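PDB 1WV8: DUF1902 domain-containing protein from Thermus thermophilus, which is of unknown function but folds as a small alpha/beta domain, with one helix packed on a sheet, and pairs with a second copy in the crystal assembly. Local coordinates for residues A31-L34 against E35-L38. Sequence-based numbering, arbitrary orientation.
Sequences AATL and EELL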
ATOM      1  N   ALA A  31      13.196   1.508  -3.790  1.00 23.82           N
ATOM      2  CA  ALA A  31      13.071   2.574  -4.779  1.00 41.45           C
ATOM      3  C   ALA A  31      12.754   3.890  -4.076  1.00 36.87           C
ATOM      4  O   ALA A  31      12.121   3.901  -3.019  1.00 41.42           O
ATOM      5  CB  ALA A  31      11.952   2.231  -5.788  1.00 31.71           C
ATOM      6  N   ALA A  32      13.194   4.993  -4.671  1.00 35.52           N
ATOM      7  CA  ALA A  32      12.961   6.326  -4.122  1.00 38.47           C
ATOM      8  C   ALA A  32      11.484   6.661  -3.922  1.00 35.61           C
ATOM      9  O   ALA A  32      11.137   7.414  -3.023  1.00 34.45           O
ATOM     10  CB  ALA A  32      13.610   7.376  -5.021  1.00 37.71           C
ATOM     11  N   THR A  33      10.606   6.130  -4.764  1.00 42.09           N
ATOM     12  CA  THR A  33       9.178   6.415  -4.606  1.00 41.49           C
ATOM     13  C   THR A  33       8.377   5.130  -4.602  1.00 29.43           C
ATOM     14  O   THR A  33       8.872   4.086  -5.009  1.00 36.25           O
ATOM     15  CB  THR A  33       8.629   7.286  -5.746  1.00 46.75           C
ATOM     16  OG1 THR A  33       8.573   6.506  -6.946  1.00 42.88           O
ATOM     17  CG2 THR A  33       9.517   8.503  -5.967  1.00 39.43           C
ATOM     18  N   LEU A  34       7.135   5.205  -4.142  1.00 31.79           N
ATOM     19  CA  LEU A  34       6.284   4.027  -4.108  1.00 26.47           C
ATOM     20  C   LEU A  34       5.885   3.592  -5.535  1.00 38.38           C
ATOM     21  O   LEU A  34       5.724   2.401  -5.804  1.00 34.69           O
ATOM     22  CB  LEU A  34       5.056   4.320  -3.256  1.00 30.48           C
ATOM     23  CG  LEU A  34       5.382   4.372  -1.764  1.00 38.68           C
ATOM     24  CD1 LEU A  34       4.224   4.973  -1.007  1.00 35.06           C
ATOM     25  CD2 LEU A  34       5.687   2.958  -1.261  1.00 29.52           C
ATOM     26  N   GLU A  35       5.744   4.553  -6.449  1.00 27.15           N
ATOM     27  CA  GLU A  35       5.392   4.217  -7.830  1.00 42.07           C
ATOM     28  C   GLU A  35       6.486   3.328  -8.420  1.00 42.42           C
ATOM     29  O   GLU A  35       6.202   2.256  -8.963  1.00 44.96           O
ATOM     30  CB  GLU A  35       5.241   5.487  -8.675  1.00 46.18           C
ATOM     31  CG  GLU A  35       3.947   6.281  -8.447  1.00 56.06           C
ATOM     32  CD  GLU A  35       3.788   6.830  -7.030  1.00 66.49           C
ATOM     33  OE1 GLU A  35       4.790   7.290  -6.434  1.00 65.75           O
ATOM     34  OE2 GLU A  35       2.648   6.815  -6.515  1.00 49.31           O
ATOM     35  N   GLU A  36       7.734   3.782  -8.305  1.00 38.69           N
ATOM     36  CA  GLU A  36       8.891   3.039  -8.801  1.00 42.35           C
ATOM     37  C   GLU A  36       9.030   1.677  -8.110  1.00 38.30           C
ATOM     38  O   GLU A  36       9.399   0.680  -8.738  1.00 40.49           O
ATOM     39  CB  GLU A  36      10.175   3.845  -8.579  1.00 49.16           C
ATOM     40  CG  GLU A  36      10.222   5.174  -9.305  1.00 65.46           C
ATOM     41  CD  GLU A  36      11.481   5.959  -8.992  1.00 76.05           C
ATOM     42  OE1 GLU A  36      12.583   5.389  -9.132  1.00 91.71           O
ATOM     43  OE2 GLU A  36      11.370   7.144  -8.608  1.00 83.07           O
ATOM     44  N   LEU A  37       8.751   1.633  -6.815  1.00 32.59           N
ATOM     45  CA  LEU A  37       8.832   0.374  -6.089  1.00 24.79           C
ATOM     46  C   LEU A  37       7.830  -0.594  -6.723  1.00 40.13           C
ATOM     47  O   LEU A  37       8.118  -1.786  -6.880  1.00 32.77           O
ATOM     48  CB  LEU A  37       8.469   0.573  -4.623  1.00 37.50           C
ATOM     49  CG  LEU A  37       9.197  -0.228  -3.532  1.00 36.02           C
ATOM     50  CD1 LEU A  37       8.171  -0.587  -2.503  1.00 33.11           C
ATOM     51  CD2 LEU A  37       9.852  -1.494  -4.056  1.00 40.12           C
ATOM     52  N   LEU A  38       6.650  -0.083  -7.077  1.00 38.22           N
ATOM     53  CA  LEU A  38       5.619  -0.921  -7.697  1.00 39.67           C
ATOM     54  C   LEU A  38       6.114  -1.428  -9.035  1.00 34.67           C
ATOM     55  O   LEU A  38       6.037  -2.614  -9.320  1.00 37.56           O
ATOM     56  CB  LEU A  38       4.325  -0.140  -7.918  1.00 33.26           C
ATOM     57  CG  LEU A  38       3.240  -0.318  -6.857  1.00 39.98           C
ATOM     58  CD1 LEU A  38       2.107   0.659  -7.107  1.00 45.01           C
ATOM     59  CD2 LEU A  38       2.736  -1.752  -6.877  1.00 28.15           C
TER
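Thr33 lays its hydroxyl over the stem of the Glu36 side chain, OG1 lying 3.2 Å from Glu36 CG as the two chains cross at a slant. With chi1 at 71°, OG1 sits between its own backbone N and carbonyl carbon and turns to the first turn of helix 34-51, where it accepts a nearly straight bond from Glu36 N (3.2 Å, 170° at the hydrogen). With CG beside its own backbone N (chi1 -62°), Glu36 runs extended alongside Thr33: OE2 accepts a weak hydrogen bond from OG1 at 3.3 Å and lies 3.5 Å from Thr33 CG2. One hydroxyl thus serves both a backbone amide and a side chain at the helix start. Thr33 O receives Leu37 N at 3.0 Å, and Leu34 O takes Leu38 N. Ala31, at the end of strand 30-31, points its buried methyl toward the helix, its CB 3.4 Å from Leu37 N and 4.0 Å from Leu37 CB. Leu37 packs further on Ala8, Ala19 and Leu64. Glu35 OE2 accepts from Leu34 N of the second subunit, and the reverse pair forms too, so the helix start also lies at the interface between the two subunits. Thr33 is the N-cap of the helix, its hydroxyl capping Glu36 N, with a weak side-chain bond to Glu36 added: an N-cap motif at the short link from strand 30-31 into helix 34-51.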